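K5 lyase (Enterobacteria phage k1-5, PDB 2X3H) cleaves the K5 capsular polysaccharide, a glycosaminoglycan, by beta-elimination, as a trimeric phage lyase of tail-spike type. Local coordinates at residues I376-K390 with T410-P423. Numbering follows the deposited sequence.
Sequences ITFESGSTRNFVEVK and TIDGTSNSNVVHAP
N418 lays its side chain over one face of the F378 ring, CB 3.6 Å from the ring centroid and the amide plane only 17° from that of the ring; I376 CG2 lies against the opposite face and V420 CG2 meets the edge. Both ends of the amide are gripped. N418 OD1 accepts from the backbone N of N385 in its carbonyl plane (2.9 Å), while N418 ND2 donates to T410 OG1 (2.8 Å), itself also hydrogen-bonded to G407 O, and, tilted from the amide plane, to S382 OG (3.2 Å). S382 OG in turn donates to E379 O, tying the turn E379-S382 into the network. In N418, chi1 -68° puts CG beside the backbone N and chi2 -42° turns the amide nearly flat over the ring. Strands 386-389 and 419-422 are parallel neighbours on successive coils of a right-handed beta-helix, the tail-spike fold, joined by bonds such as V387 N to V419 O (2.9 Å). Inside, V420 CG1 meets I376 CD1 tip to tip at 3.6 Å. On the other face, the edge of F386 points at the face of H421, and Y428 also packs edge-to-face with H421. A water bridges H421 ND1 (2.7 Å) and E388 OE2, whereas E388 OE1 is hydrogen-bonded to Y363 OH; here H421 packs on P423 of a second subunit.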
loop_
_atom_site.group_PDB
_atom_site.type_symbol
_atom_site.label_atom_id
_atom_site.label_comp_id
_atom_site.label_asym_id
_atom_site.label_seq_id
_atom_site.Cartn_x
_atom_site.Cartn_y
_atom_site.Cartn_z
ATOM N N ILE A 376 -5.906 -12.687 -16.441
ATOM C CA ILE A 376 -6.139 -13.544 -15.263
ATOM C C ILE A 376 -6.238 -15.011 -15.650
ATOM O O ILE A 376 -6.868 -15.342 -16.665
ATOM C CB ILE A 376 -7.446 -13.133 -14.532
ATOM C CG1 ILE A 376 -7.374 -11.674 -14.096
ATOM C CG2 ILE A 376 -7.688 -13.993 -13.293
ATOM C CD1 ILE A 376 -8.746 -11.037 -13.853
ATOM N N THR A 377 -5.629 -15.895 -14.849
ATOM C CA THR A 377 -5.836 -17.344 -15.010
ATOM C C THR A 377 -6.371 -17.942 -13.716
ATOM O O THR A 377 -5.705 -17.862 -12.676
ATOM C CB THR A 377 -4.534 -18.083 -15.405
ATOM O OG1 THR A 377 -4.097 -17.642 -16.703
ATOM C CG2 THR A 377 -4.772 -19.587 -15.419
ATOM N N PHE A 378 -7.575 -18.508 -13.794
ATOM C CA PHE A 378 -8.180 -19.254 -12.689
ATOM C C PHE A 378 -8.089 -20.718 -13.094
ATOM O O PHE A 378 -8.759 -21.136 -14.048
ATOM C CB PHE A 378 -9.667 -18.912 -12.528
ATOM C CG PHE A 378 -9.948 -17.504 -12.075
ATOM C CD1 PHE A 378 -9.436 -17.019 -10.874
ATOM C CD2 PHE A 378 -10.776 -16.690 -12.821
ATOM C CE1 PHE A 378 -9.716 -15.737 -10.440
ATOM C CE2 PHE A 378 -11.076 -15.398 -12.391
ATOM C CZ PHE A 378 -10.539 -14.921 -11.201
ATOM N N GLU A 379 -7.277 -21.506 -12.396
ATOM C CA GLU A 379 -7.174 -22.921 -12.752
ATOM C C GLU A 379 -8.408 -23.681 -12.258
ATOM O O GLU A 379 -9.175 -23.181 -11.438
ATOM C CB GLU A 379 -5.851 -23.539 -12.269
ATOM C CG GLU A 379 -4.652 -22.820 -12.878
ATOM C CD GLU A 379 -3.316 -23.542 -12.750
ATOM O OE1 GLU A 379 -3.213 -24.559 -12.023
ATOM O OE2 GLU A 379 -2.355 -23.039 -13.378
ATOM N N SER A 380 -8.620 -24.885 -12.778
ATOM C CA SER A 380 -9.945 -25.486 -12.662
ATOM C C SER A 380 -10.450 -25.755 -11.236
ATOM O O SER A 380 -11.663 -25.762 -11.006
ATOM C CB SER A 380 -10.064 -26.727 -13.553
ATOM O OG SER A 380 -9.466 -27.826 -12.932
ATOM N N GLY A 381 -9.544 -25.940 -10.284
ATOM C CA GLY A 381 -9.961 -26.213 -8.898
ATOM C C GLY A 381 -10.020 -24.966 -8.023
ATOM O O GLY A 381 -10.292 -25.065 -6.826
ATOM N N SER A 382 -9.762 -23.798 -8.613
ATOM C CA SER A 382 -9.639 -22.561 -7.815
ATOM C C SER A 382 -11.018 -21.993 -7.491
ATOM O O SER A 382 -11.915 -22.056 -8.333
ATOM C CB SER A 382 -8.766 -21.512 -8.541
ATOM O OG SER A 382 -9.383 -21.034 -9.732
ATOM N N THR A 383 -11.174 -21.437 -6.284
ATOM C CA THR A 383 -12.485 -20.937 -5.829
ATOM C C THR A 383 -12.370 -19.667 -4.982
ATOM O O THR A 383 -11.376 -19.457 -4.298
ATOM C CB THR A 383 -13.224 -22.000 -4.976
ATOM O OG1 THR A 383 -12.474 -22.291 -3.786
ATOM C CG2 THR A 383 -13.427 -23.291 -5.765
ATOM N N ARG A 384 -13.421 -18.848 -5.017
ATOM C CA ARG A 384 -13.561 -17.691 -4.116
ATOM C C ARG A 384 -12.395 -16.699 -4.211
ATOM O O ARG A 384 -12.083 -16.008 -3.245
ATOM C CB ARG A 384 -13.795 -18.148 -2.662
ATOM C CG ARG A 384 -15.114 -18.888 -2.456
ATOM C CD ARG A 384 -15.403 -19.020 -0.960
ATOM N NE ARG A 384 -15.981 -17.762 -0.515
ATOM C CZ ARG A 384 -16.170 -17.357 0.718
ATOM N NH1 ARG A 384 -15.746 -18.083 1.754
ATOM N NH2 ARG A 384 -16.764 -16.184 0.916
ATOM N N ASN A 385 -11.755 -16.625 -5.379
ATOM C CA ASN A 385 -10.721 -15.596 -5.612
ATOM C C ASN A 385 -11.329 -14.347 -6.251
ATOM O O ASN A 385 -12.079 -14.456 -7.217
ATOM C CB ASN A 385 -9.606 -16.154 -6.498
ATOM C CG ASN A 385 -9.035 -17.448 -5.955
ATOM O OD1 ASN A 385 -9.255 -18.539 -6.525
ATOM N ND2 ASN A 385 -8.306 -17.349 -4.842
ATOM N N PHE A 386 -11.017 -13.175 -5.689
ATOM C CA PHE A 386 -11.574 -11.902 -6.148
ATOM C C PHE A 386 -10.453 -11.054 -6.717
ATOM O O PHE A 386 -9.466 -10.773 -6.019
ATOM C CB PHE A 386 -12.260 -11.183 -4.975
ATOM C CG PHE A 386 -12.754 -9.801 -5.288
ATOM C CD1 PHE A 386 -13.369 -9.512 -6.504
ATOM C CD2 PHE A 386 -12.637 -8.797 -4.334
ATOM C CE1 PHE A 386 -13.833 -8.219 -6.767
ATOM C CE2 PHE A 386 -13.112 -7.514 -4.594
ATOM C CZ PHE A 386 -13.702 -7.233 -5.821
ATOM N N VAL A 387 -10.588 -10.689 -7.995
ATOM C CA VAL A 387 -9.578 -9.871 -8.668
ATOM C C VAL A 387 -10.198 -8.523 -9.009
ATOM O O VAL A 387 -11.244 -8.470 -9.666
ATOM C CB VAL A 387 -9.039 -10.532 -9.965
ATOM C CG1 VAL A 387 -8.157 -9.557 -10.736
ATOM C CG2 VAL A 387 -8.263 -11.803 -9.634
ATOM N N GLU A 388 -9.561 -7.444 -8.557
ATOM C CA GLU A 388 -9.926 -6.103 -8.996
ATOM C C GLU A 388 -8.905 -5.601 -9.991
ATOM O O GLU A 388 -7.754 -5.363 -9.637
ATOM C CB GLU A 388 -10.004 -5.134 -7.813
ATOM C CG GLU A 388 -11.145 -5.427 -6.882
ATOM C CD GLU A 388 -11.482 -4.216 -6.049
ATOM O OE1 GLU A 388 -10.759 -3.950 -5.064
ATOM O OE2 GLU A 388 -12.458 -3.516 -6.407
ATOM N N VAL A 389 -9.340 -5.472 -11.243
ATOM C CA VAL A 389 -8.534 -4.880 -12.300
ATOM C C VAL A 389 -8.703 -3.372 -12.154
ATOM O O VAL A 389 -9.689 -2.804 -12.629
ATOM C CB VAL A 389 -8.991 -5.392 -13.682
ATOM C CG1 VAL A 389 -8.188 -4.741 -14.810
ATOM C CG2 VAL A 389 -8.871 -6.917 -13.748
ATOM N N LYS A 390 -7.759 -2.734 -11.461
ATOM C CA LYS A 390 -7.917 -1.330 -11.054
ATOM C C LYS A 390 -7.741 -0.350 -12.212
ATOM O O LYS A 390 -8.332 0.730 -12.210
ATOM C CB LYS A 390 -6.974 -0.974 -9.906
ATOM C CG LYS A 390 -7.214 -1.768 -8.621
ATOM C CD LYS A 390 -8.161 -1.070 -7.659
ATOM C CE LYS A 390 -9.595 -1.168 -8.124
ATOM N NZ LYS A 390 -10.008 0.035 -8.909
ATOM N N THR A 410 -15.147 -20.762 -14.045
ATOM C CA THR A 410 -15.068 -20.780 -12.574
ATOM C C THR A 410 -15.802 -19.598 -11.946
ATOM O O THR A 410 -15.975 -19.551 -10.719
ATOM C CB THR A 410 -13.622 -20.762 -12.042
ATOM O OG1 THR A 410 -12.976 -19.525 -12.375
ATOM C CG2 THR A 410 -12.822 -21.927 -12.610
ATOM N N ILE A 411 -16.186 -18.637 -12.781
ATOM C CA ILE A 411 -17.049 -17.539 -12.322
ATOM C C ILE A 411 -18.468 -18.027 -12.537
ATOM O O ILE A 411 -19.027 -17.886 -13.628
ATOM C CB ILE A 411 -16.801 -16.220 -13.096
ATOM C CG1 ILE A 411 -15.320 -15.808 -13.018
ATOM C CG2 ILE A 411 -17.711 -15.114 -12.563
ATOM C CD1 ILE A 411 -14.966 -14.610 -13.924
ATOM N N ASP A 412 -19.025 -18.664 -11.513
ATOM C CA ASP A 412 -20.297 -19.366 -11.670
ATOM C C ASP A 412 -21.412 -18.858 -10.765
ATOM O O ASP A 412 -22.512 -19.419 -10.757
ATOM C CB ASP A 412 -20.105 -20.886 -11.522
ATOM C CG ASP A 412 -19.680 -21.302 -10.121
ATOM O OD1 ASP A 412 -19.643 -20.437 -9.207
ATOM O OD2 ASP A 412 -19.395 -22.519 -9.918
ATOM N N GLY A 413 -21.135 -17.790 -10.018
ATOM C CA GLY A 413 -22.146 -17.151 -9.180
ATOM C C GLY A 413 -22.578 -17.965 -7.968
ATOM O O GLY A 413 -23.512 -17.564 -7.262
ATOM N N THR A 414 -21.909 -19.095 -7.725
ATOM C CA THR A 414 -22.141 -19.883 -6.506
ATOM C C THR A 414 -21.262 -19.371 -5.361
ATOM O O THR A 414 -20.442 -18.468 -5.541
ATOM C CB THR A 414 -21.813 -21.389 -6.700
ATOM O OG1 THR A 414 -20.391 -21.562 -6.786
ATOM C CG2 THR A 414 -22.468 -21.960 -7.962
ATOM N N SER A 415 -21.383 -19.985 -4.186
ATOM C CA SER A 415 -20.509 -19.607 -3.077
ATOM C C SER A 415 -19.034 -19.957 -3.346
ATOM O O SER A 415 -18.140 -19.495 -2.624
ATOM C CB SER A 415 -20.975 -20.244 -1.767
ATOM O OG SER A 415 -20.981 -21.646 -1.885
ATOM N N ASN A 416 -18.777 -20.761 -4.376
ATOM C CA ASN A 416 -17.400 -21.084 -4.768
ATOM C C ASN A 416 -16.866 -20.203 -5.911
ATOM O O ASN A 416 -15.720 -20.355 -6.339
ATOM C CB ASN A 416 -17.288 -22.559 -5.173
ATOM C CG ASN A 416 -17.473 -23.494 -4.008
ATOM O OD1 ASN A 416 -18.174 -24.503 -4.123
ATOM N ND2 ASN A 416 -16.885 -23.162 -2.881
ATOM N N SER A 417 -17.703 -19.297 -6.399
ATOM C CA SER A 417 -17.354 -18.478 -7.559
ATOM C C SER A 417 -16.049 -17.686 -7.404
ATOM O O SER A 417 -15.777 -17.120 -6.348
ATOM C CB SER A 417 -18.488 -17.493 -7.860
ATOM O OG SER A 417 -18.337 -16.940 -9.157
ATOM N N ASN A 418 -15.276 -17.611 -8.490
ATOM C CA ASN A 418 -14.265 -16.560 -8.609
ATOM C C ASN A 418 -14.977 -15.299 -9.117
ATOM O O ASN A 418 -16.094 -15.390 -9.631
ATOM C CB ASN A 418 -13.127 -16.994 -9.555
ATOM C CG ASN A 418 -12.292 -18.134 -8.988
ATOM O OD1 ASN A 418 -11.958 -18.132 -7.801
ATOM N ND2 ASN A 418 -11.947 -19.113 -9.836
ATOM N N VAL A 419 -14.351 -14.133 -8.982
ATOM C CA VAL A 419 -15.004 -12.869 -9.327
ATOM C C VAL A 419 -13.954 -11.925 -9.905
ATOM O O VAL A 419 -12.825 -11.865 -9.409
ATOM C CB VAL A 419 -15.641 -12.209 -8.084
ATOM C CG1 VAL A 419 -16.164 -10.792 -8.415
ATOM C CG2 VAL A 419 -16.746 -13.104 -7.504
ATOM N N VAL A 420 -14.328 -11.201 -10.959
ATOM C CA VAL A 420 -13.465 -10.148 -11.516
ATOM C C VAL A 420 -14.244 -8.839 -11.665
ATOM O O VAL A 420 -15.321 -8.841 -12.261
ATOM C CB VAL A 420 -12.912 -10.550 -12.896
ATOM C CG1 VAL A 420 -12.005 -9.450 -13.468
ATOM C CG2 VAL A 420 -12.162 -11.881 -12.792
ATOM N N HIS A 421 -13.707 -7.750 -11.109
ATOM C CA HIS A 421 -14.256 -6.392 -11.341
ATOM C C HIS A 421 -13.266 -5.539 -12.115
ATOM O O HIS A 421 -12.061 -5.656 -11.913
ATOM C CB HIS A 421 -14.498 -5.682 -10.008
ATOM C CG HIS A 421 -15.632 -6.237 -9.208
ATOM N ND1 HIS A 421 -16.134 -5.580 -8.105
ATOM C CD2 HIS A 421 -16.373 -7.361 -9.350
ATOM C CE1 HIS A 421 -17.125 -6.289 -7.590
ATOM N NE2 HIS A 421 -17.295 -7.368 -8.330
ATOM N N ALA A 422 -13.786 -4.653 -12.967
ATOM C CA ALA A 422 -12.974 -3.614 -13.634
ATOM C C ALA A 422 -13.743 -2.295 -13.538
ATOM O O ALA A 422 -14.473 -1.922 -14.472
ATOM C CB ALA A 422 -12.733 -3.972 -15.079
ATOM N N PRO A 423 -13.597 -1.596 -12.399
ATOM C CA PRO A 423 -14.418 -0.406 -12.122
ATOM C C PRO A 423 -14.315 0.710 -13.186
ATOM O O PRO A 423 -15.318 1.357 -13.463
ATOM C CB PRO A 423 -13.928 0.060 -10.742
ATOM C CG PRO A 423 -13.289 -1.186 -10.119
ATOM C CD PRO A 423 -12.676 -1.913 -11.290
HETATM O O HOH W 1 -15.354 -3.222 -7.175
#